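Local structure of AvrRxo1-ORF1 (4Z8T) at residues V194-Q198 against K309-L314; F107-A112 against V126-S130; Q2-T6 against I120-V126. The protein is a bacterial type III effector with a polynucleotide kinase domain related to zeta toxins, probably a nucleotide-dependent kinase, and binds its partner AvrRxo1-ORF2. All coordinates share one frame. Residue numbers count along the deposited sequence, not the author numbering.

Contact 1 (V194-Q198 against K309-L314); sequences VGVLQ and KTRAAL
Segments 194-198 and 309-314 are both helical; their axes cross almost at right angles (82°) with a closest approach of 8.7 Å. The backbones come nearest where the CA atoms of Gln198 and Ala313 lie 5.1 Å apart, close enough because Ala313 offers only a methyl group. Val194 (chi1 p) points at the second helix and sets its CG2 3.6 Å from Thr310 CG2 and 3.7 Å from Leu314 CG, filling the space between side chains one turn apart. One turn on, Leu197 (mt) lays its CD1 4.1 Å from Leu314 CD2 and its CB 4.2 Å from Ala313 CB, while its carbonyl O is 3.5 Å from Ala313 CB. A water bridges the backbones, donating to Leu197 O (2.7 Å) and to Ala313 O (3.1 Å). Gln198 folds its aliphatic part over the small residue, CG to Ala313 CB 3.6 Å. Thr310 OG1 bonds back to Arg306 O within its own helix, and Lys309 forms a salt bridge with Glu305. Helix 322-331 extends the apolar cluster, Trp322 touching both leucines, and Leu297 of helix 291-298 packs on Leu314. The arrangement is near-perpendicular helix-helix packing at a small residue, joining helix 189-198, which follows strand 179-185 of the P-loop NTPase-like core, to the C-terminal helices.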
loop_
_atom_site.group_PDB
_atom_site.type_symbol
_atom_site.label_atom_id
_atom_site.label_comp_id
_atom_site.label_asym_id
_atom_site.label_seq_id
_atom_site.Cartn_x
_atom_site.Cartn_y
_atom_site.Cartn_z
ATOM N N VAL A 194 5.683 -8.922 16.115
ATOM C CA VAL A 194 5.394 -10.194 16.790
ATOM C C VAL A 194 6.689 -10.920 17.148
ATOM O O VAL A 194 6.756 -11.623 18.151
ATOM C CB VAL A 194 4.403 -11.086 16.027
ATOM C CG1 VAL A 194 5.059 -11.721 14.856
ATOM C CG2 VAL A 194 3.828 -12.156 16.965
ATOM N N GLY A 195 7.734 -10.707 16.352
ATOM C CA GLY A 195 9.044 -11.239 16.675
ATOM C C GLY A 195 9.564 -10.731 18.014
ATOM O O GLY A 195 10.153 -11.479 18.793
ATOM N N VAL A 196 9.358 -9.446 18.278
ATOM C CA VAL A 196 9.781 -8.851 19.535
ATOM C C VAL A 196 8.962 -9.419 20.703
ATOM O O VAL A 196 9.516 -9.750 21.752
ATOM C CB VAL A 196 9.684 -7.327 19.487
ATOM C CG1 VAL A 196 9.877 -6.736 20.888
ATOM C CG2 VAL A 196 10.765 -6.786 18.549
ATOM N N LEU A 197 7.652 -9.536 20.514
ATOM C CA LEU A 197 6.800 -10.079 21.583
ATOM C C LEU A 197 7.136 -11.523 21.923
ATOM O O LEU A 197 6.895 -11.955 23.054
ATOM C CB LEU A 197 5.307 -9.952 21.230
ATOM C CG LEU A 197 4.744 -8.527 21.153
ATOM C CD1 LEU A 197 3.245 -8.556 20.878
ATOM C CD2 LEU A 197 5.020 -7.719 22.432
ATOM N N GLN A 198 7.693 -12.269 20.963
ATOM C CA GLN A 198 8.100 -13.658 21.202
ATOM C C GLN A 198 9.408 -13.793 21.958
ATOM O O GLN A 198 9.690 -14.855 22.523
ATOM C CB GLN A 198 8.241 -14.418 19.882
ATOM C CG GLN A 198 6.919 -14.725 19.232
ATOM C CD GLN A 198 7.080 -15.333 17.861
ATOM O OE1 GLN A 198 6.896 -14.657 16.847
ATOM N NE2 GLN A 198 7.426 -16.614 17.816
ATOM N N LYS A 309 4.263 -20.579 19.276
ATOM C CA LYS A 309 4.981 -19.523 19.979
ATOM C C LYS A 309 4.463 -18.141 19.614
ATOM O O LYS A 309 4.397 -17.259 20.460
ATOM C CB LYS A 309 6.488 -19.636 19.699
ATOM C CG LYS A 309 7.097 -20.888 20.305
ATOM C CD LYS A 309 8.565 -21.057 19.915
ATOM C CE LYS A 309 9.196 -22.192 20.713
ATOM N NZ LYS A 309 10.601 -22.479 20.298
ATOM N N THR A 310 4.089 -17.959 18.355
ATOM C CA THR A 310 3.537 -16.686 17.904
ATOM C C THR A 310 2.235 -16.444 18.641
ATOM O O THR A 310 1.998 -15.375 19.193
ATOM C CB THR A 310 3.279 -16.711 16.390
ATOM O OG1 THR A 310 4.530 -16.884 15.703
ATOM C CG2 THR A 310 2.607 -15.430 15.931
ATOM N N ARG A 311 1.409 -17.482 18.674
ATOM C CA ARG A 311 0.111 -17.450 19.323
ATOM C C ARG A 311 0.227 -17.088 20.796
ATOM O O ARG A 311 -0.445 -16.184 21.285
ATOM C CB ARG A 311 -0.515 -18.841 19.175
ATOM C CG ARG A 311 -1.860 -19.015 19.766
ATOM C CD ARG A 311 -2.555 -20.174 19.076
ATOM N NE ARG A 311 -2.128 -21.503 19.526
ATOM C CZ ARG A 311 -1.496 -22.410 18.773
ATOM N NH1 ARG A 311 -1.170 -22.154 17.509
ATOM N NH2 ARG A 311 -1.185 -23.591 19.291
ATOM N N ALA A 312 1.106 -17.786 21.501
ATOM C CA ALA A 312 1.275 -17.547 22.929
ATOM C C ALA A 312 1.778 -16.146 23.249
ATOM O O ALA A 312 1.351 -15.530 24.225
ATOM C CB ALA A 312 2.189 -18.588 23.520
ATOM N N ALA A 313 2.696 -15.640 22.429
ATOM C CA ALA A 313 3.226 -14.299 22.652
ATOM C C ALA A 313 2.144 -13.233 22.485
ATOM O O ALA A 313 2.099 -12.269 23.244
ATOM C CB ALA A 313 4.381 -14.037 21.720
ATOM N N LEU A 314 1.294 -13.399 21.473
ATOM C CA LEU A 314 0.238 -12.437 21.184
ATOM C C LEU A 314 -0.871 -12.493 22.226
ATOM O O LEU A 314 -1.379 -11.458 22.641
ATOM C CB LEU A 314 -0.348 -12.676 19.794
ATOM C CG LEU A 314 0.571 -12.351 18.613
ATOM C CD1 LEU A 314 -0.005 -12.842 17.295
ATOM C CD2 LEU A 314 0.786 -10.852 18.558
HETATM O O HOH W 1 4.774 -11.966 24.696
#

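Contact 2 (F107-A112 against V126-S130); sequences FKSSLA and VHSES
Val126 (chi1 m) fits against one side of helix 108-113, its CG1 3.8 Å from Leu111 CB and 4.4 Å from Ala112 CB, and its CG2 3.8 Å from Lys108 O. This is oblique helix-helix packing: helices 108-112 and 126-130 run at 122° with axes 9.5 Å apart at closest approach, within the region related to zeta toxins. The second helix is kinked, the N atoms of Ser128 and Glu129 lacking a bond to the preceding turn. Across the segments the CA atoms come nearest at Phe107 and Ser130, 5.5 Å apart. Leu111 (mt) points at the partner helix, its CD1 3.7 Å from Ser130 N and its CD2 3.7 Å from Glu129 CD. Glu129 directs its carboxylate to Thr6, Arg36 and His40, while Leu43 of helix 34-60 covers Phe107 and Leu111. Beside this apolar patch the extended Lys108 chain (chi1 m, chi2 and chi3 t, chi4 p) brings its buried ammonium to the second helix and also forms a salt bridge with Asp105. Its NZ donates to His127 ND1 (2.9 Å), near the plane of the imidazole, and to Ser130 OG (3.0 Å); Ser130, with chi1 p, in turn donates from OG to His127 O at 2.8 Å.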
loop_
_atom_site.group_PDB
_atom_site.type_symbol
_atom_site.label_atom_id
_atom_site.label_comp_id
_atom_site.label_asym_id
_atom_site.label_seq_id
_atom_site.Cartn_x
_atom_site.Cartn_y
_atom_site.Cartn_z
ATOM N N PHE A 107 26.630 -7.244 25.275
ATOM C CA PHE A 107 27.171 -6.911 26.604
ATOM C C PHE A 107 26.081 -6.682 27.631
ATOM O O PHE A 107 26.372 -6.572 28.830
ATOM C CB PHE A 107 28.049 -5.657 26.552
ATOM C CG PHE A 107 29.298 -5.826 25.724
ATOM C CD1 PHE A 107 30.347 -6.602 26.192
ATOM C CD2 PHE A 107 29.422 -5.208 24.483
ATOM C CE1 PHE A 107 31.501 -6.773 25.449
ATOM C CE2 PHE A 107 30.575 -5.373 23.728
ATOM C CZ PHE A 107 31.621 -6.153 24.214
ATOM N N LYS A 108 24.838 -6.589 27.170
ATOM C CA LYS A 108 23.748 -6.110 28.018
ATOM C C LYS A 108 23.400 -7.023 29.177
ATOM O O LYS A 108 23.183 -6.542 30.286
ATOM C CB LYS A 108 22.490 -5.813 27.193
ATOM C CG LYS A 108 22.569 -4.492 26.451
ATOM C CD LYS A 108 21.220 -4.135 25.835
ATOM C CE LYS A 108 21.220 -2.715 25.320
ATOM N NZ LYS A 108 22.179 -2.589 24.194
ATOM N N SER A 109 23.352 -8.327 28.935
ATOM C CA SER A 109 23.009 -9.259 29.996
ATOM C C SER A 109 24.048 -9.195 31.117
ATOM O O SER A 109 23.695 -9.108 32.299
ATOM C CB SER A 109 22.911 -10.683 29.451
ATOM O OG SER A 109 22.605 -11.593 30.492
ATOM N N SER A 110 25.325 -9.210 30.742
ATOM C CA SER A 110 26.396 -9.160 31.731
ATOM C C SER A 110 26.360 -7.854 32.512
ATOM O O SER A 110 26.548 -7.847 33.731
ATOM C CB SER A 110 27.767 -9.349 31.079
ATOM O OG SER A 110 27.952 -10.691 30.659
ATOM N N LEU A 111 26.146 -6.744 31.819
ATOM C CA LEU A 111 26.115 -5.453 32.510
ATOM C C LEU A 111 24.893 -5.368 33.411
ATOM O O LEU A 111 24.942 -4.771 34.494
ATOM C CB LEU A 111 26.098 -4.308 31.506
ATOM C CG LEU A 111 27.383 -4.176 30.688
ATOM C CD1 LEU A 111 27.211 -3.097 29.631
ATOM C CD2 LEU A 111 28.568 -3.841 31.603
ATOM N N ALA A 112 23.795 -5.975 32.966
ATOM C CA ALA A 112 22.550 -5.931 33.728
ATOM C C ALA A 112 22.614 -6.774 34.991
ATOM O O ALA A 112 21.978 -6.433 35.993
ATOM C CB ALA A 112 21.366 -6.361 32.859
ATOM N N VAL A 126 21.351 -0.144 30.869
ATOM C CA VAL A 126 22.721 -0.507 30.501
ATOM C C VAL A 126 23.104 -0.143 29.061
ATOM O O VAL A 126 24.232 -0.398 28.645
ATOM C CB VAL A 126 23.048 -2.009 30.756
ATOM C CG1 VAL A 126 22.954 -2.351 32.255
ATOM C CG2 VAL A 126 22.124 -2.928 29.942
ATOM N N HIS A 127 22.185 0.446 28.298
ATOM C CA HIS A 127 22.449 0.607 26.863
ATOM C C HIS A 127 23.646 1.497 26.523
ATOM O O HIS A 127 24.482 1.128 25.679
ATOM C CB HIS A 127 21.217 1.091 26.096
ATOM C CG HIS A 127 21.487 1.300 24.640
ATOM N ND1 HIS A 127 21.668 0.255 23.758
ATOM C CD2 HIS A 127 21.646 2.434 23.915
ATOM C CE1 HIS A 127 21.916 0.735 22.552
ATOM N NE2 HIS A 127 21.905 2.053 22.622
ATOM N N SER A 128 23.727 2.664 27.152
ATOM C CA SER A 128 24.846 3.567 26.886
ATOM C C SER A 128 26.170 2.887 27.186
ATOM O O SER A 128 27.104 2.934 26.387
ATOM C CB SER A 128 24.720 4.848 27.709
ATOM O OG SER A 128 23.640 5.629 27.239
ATOM N N GLU A 129 26.250 2.257 28.348
ATOM C CA GLU A 129 27.456 1.526 28.708
ATOM C C GLU A 129 27.781 0.407 27.707
ATOM O O GLU A 129 28.943 0.196 27.350
ATOM C CB GLU A 129 27.312 0.960 30.124
ATOM C CG GLU A 129 28.581 0.353 30.680
ATOM C CD GLU A 129 28.367 -0.215 32.067
ATOM O OE1 GLU A 129 27.193 -0.479 32.430
ATOM O OE2 GLU A 129 29.367 -0.408 32.788
ATOM N N SER A 130 26.759 -0.307 27.242
ATOM C CA SER A 130 26.994 -1.418 26.323
ATOM C C SER A 130 27.474 -0.879 24.979
ATOM O O SER A 130 28.279 -1.516 24.301
ATOM C CB SER A 130 25.740 -2.281 26.157
ATOM O OG SER A 130 24.796 -1.672 25.303
#

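Contact 3 (Q2-T6 against I120-V126); sequences QRKGT and IFSSAQV
A capping box opens helix 123-141, and the N-terminal residues 2-6 wrap around it. Ser122 is the N-cap: its OG accepts from Gln125 N (3.1 Å), and Ser122 N donates to Gln125 OE1 (3.0 Å). The same Gln125 amide (chi1 m, chi2 t) reaches the N-terminal segment, NE2 donating to Lys4 O at 2.7 Å, so one side chain both caps its own helix and holds the incoming N-terminal backbone. Gly5 and Gln125 have CA atoms 4.3 Å apart, with Gly5 CA in a CA-H...O contact to Gln125 O (3.4 Å). Residues 2-5 form no regular structure, and Gly5 is itself an N-cap, for helix 6-10; the contact thus joins the starts of helix 6-10 and helix 123-141. Thr6 N donates to Gln125 O (2.9 Å). Thr6 (chi1 p) places its CG2 over one face of the Phe121 ring, a CH-pi contact 3.7 Å from the centroid and 14° off the normal, and 3.8 Å from Val126 CG1; its OG1 bonds to Glu129. At the other end the Gln2 side chain lies against the 120-122 backbone, its NE2 2.6 Å from Ile120 O and 3.6 Å from Phe121 CA, while a water connects Gln2 O (2.7 Å) with Ser122 OG (2.5 Å).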
loop_
_atom_site.group_PDB
_atom_site.type_symbol
_atom_site.label_atom_id
_atom_site.label_comp_id
_atom_site.label_asym_id
_atom_site.label_seq_id
_atom_site.Cartn_x
_atom_site.Cartn_y
_atom_site.Cartn_z
ATOM N N GLN A 2 13.505 0.704 35.534
ATOM C CA GLN A 2 14.130 1.714 36.383
ATOM C C GLN A 2 14.600 2.918 35.552
ATOM O O GLN A 2 14.213 3.048 34.387
ATOM C CB GLN A 2 15.266 1.098 37.200
ATOM C CG GLN A 2 14.840 -0.116 38.033
ATOM C CD GLN A 2 15.251 -1.450 37.419
ATOM O OE1 GLN A 2 14.421 -2.183 36.874
ATOM N NE2 GLN A 2 16.536 -1.779 37.526
ATOM N N ARG A 3 15.424 3.791 36.133
ATOM C CA ARG A 3 15.627 5.128 35.552
ATOM C C ARG A 3 17.073 5.610 35.347
ATOM O O ARG A 3 17.425 6.080 34.261
ATOM C CB ARG A 3 14.851 6.170 36.368
ATOM C CG ARG A 3 14.937 7.585 35.814
ATOM C CD ARG A 3 14.279 7.700 34.443
ATOM N NE ARG A 3 12.821 7.756 34.527
ATOM C CZ ARG A 3 12.021 7.990 33.490
ATOM N NH1 ARG A 3 10.704 8.024 33.660
ATOM N NH2 ARG A 3 12.537 8.190 32.284
ATOM N N LYS A 4 17.894 5.532 36.389
ATOM C CA LYS A 4 19.282 5.986 36.300
ATOM C C LYS A 4 20.088 5.013 35.440
ATOM O O LYS A 4 20.038 3.808 35.667
ATOM C CB LYS A 4 19.887 6.063 37.700
ATOM C CG LYS A 4 20.748 7.285 37.963
ATOM C CD LYS A 4 20.846 7.545 39.461
ATOM C CE LYS A 4 20.965 9.037 39.771
ATOM N NZ LYS A 4 22.316 9.588 39.452
ATOM N N GLY A 5 20.817 5.531 34.453
ATOM C CA GLY A 5 21.650 4.687 33.608
ATOM C C GLY A 5 22.928 4.279 34.318
ATOM O O GLY A 5 23.383 4.968 35.230
ATOM N N THR A 6 23.525 3.169 33.896
ATOM C CA THR A 6 24.727 2.681 34.560
ATOM C C THR A 6 25.908 3.592 34.304
ATOM O O THR A 6 26.864 3.596 35.079
ATOM C CB THR A 6 25.073 1.252 34.173
ATOM O OG1 THR A 6 25.124 1.139 32.743
ATOM C CG2 THR A 6 24.026 0.289 34.735
ATOM N N ILE A 120 19.508 -6.887 37.549
ATOM C CA ILE A 120 18.984 -5.836 38.397
ATOM C C ILE A 120 18.864 -4.484 37.699
ATOM O O ILE A 120 18.255 -3.552 38.233
ATOM C CB ILE A 120 19.798 -5.741 39.683
ATOM C CG1 ILE A 120 21.274 -5.567 39.363
ATOM C CG2 ILE A 120 19.611 -7.003 40.507
ATOM C CD1 ILE A 120 21.712 -4.150 39.429
ATOM N N PHE A 121 19.446 -4.377 36.504
ATOM C CA PHE A 121 19.275 -3.193 35.666
ATOM C C PHE A 121 18.502 -3.575 34.406
ATOM O O PHE A 121 18.618 -4.697 33.924
ATOM C CB PHE A 121 20.628 -2.631 35.234
ATOM C CG PHE A 121 21.472 -2.126 36.362
ATOM C CD1 PHE A 121 20.997 -1.141 37.215
ATOM C CD2 PHE A 121 22.766 -2.606 36.541
ATOM C CE1 PHE A 121 21.799 -0.663 38.256
ATOM C CE2 PHE A 121 23.569 -2.133 37.578
ATOM C CZ PHE A 121 23.083 -1.161 38.431
ATOM N N SER A 122 17.727 -2.639 33.876
ATOM C CA SER A 122 16.988 -2.883 32.637
ATOM C C SER A 122 17.901 -2.712 31.433
ATOM O O SER A 122 18.986 -2.136 31.541
ATOM C CB SER A 122 15.826 -1.908 32.517
ATOM O OG SER A 122 16.287 -0.587 32.304
ATOM N N SER A 123 17.464 -3.210 30.280
ATOM C CA SER A 123 18.234 -3.024 29.055
ATOM C C SER A 123 18.512 -1.553 28.800
ATOM O O SER A 123 19.626 -1.179 28.435
ATOM C CB SER A 123 17.496 -3.627 27.855
ATOM O OG SER A 123 17.448 -5.037 27.965
ATOM N N ALA A 124 17.501 -0.712 28.977
ATOM C CA ALA A 124 17.685 0.711 28.739
ATOM C C ALA A 124 18.709 1.304 29.703
ATOM O O ALA A 124 19.494 2.179 29.334
ATOM C CB ALA A 124 16.361 1.449 28.833
ATOM N N GLN A 125 18.708 0.818 30.940
ATOM C CA GLN A 125 19.668 1.283 31.927
ATOM C C GLN A 125 21.118 0.970 31.565
ATOM O O GLN A 125 22.019 1.747 31.917
ATOM C CB GLN A 125 19.348 0.692 33.298
ATOM C CG GLN A 125 18.321 1.478 34.075
ATOM C CD GLN A 125 18.141 0.915 35.454
ATOM O OE1 GLN A 125 17.710 -0.226 35.610
ATOM N NE2 GLN A 125 18.505 1.697 36.470
ATOM N N VAL A 126 21.351 -0.144 30.869
ATOM C CA VAL A 126 22.721 -0.507 30.501
ATOM C C VAL A 126 23.104 -0.143 29.061
ATOM O O VAL A 126 24.232 -0.398 28.645
ATOM C CB VAL A 126 23.048 -2.009 30.756
ATOM C CG1 VAL A 126 22.954 -2.351 32.255
ATOM C CG2 VAL A 126 22.124 -2.928 29.942
HETATM O O HOH W 2 14.662 1.304 32.409
#

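Contacts 2 and 3 adjoin, their centres 8 Å apart, and share Val126 on helix 123-141. Glu129 OE1 lies 2.6 Å from Thr6 OG1, a probable hydrogen bond, and Ala112 O lies 3.0 Å from Ile120 N; Leu111 O also packs 3.7 Å from Phe121 CD2. AvrRxo1-ORF2 reaches this helix too, its Ser96 touching His127 and its Trp97 touching Ser123. Contact 1 is separate, its centre 24 Å from each of the others and its nearest atoms about 13 Å from contact 2 and 11 Å from contact 3. Val196 of its helix 189-198 touches Thr74 and Ala75, in the probable sulphate-binding P-loop.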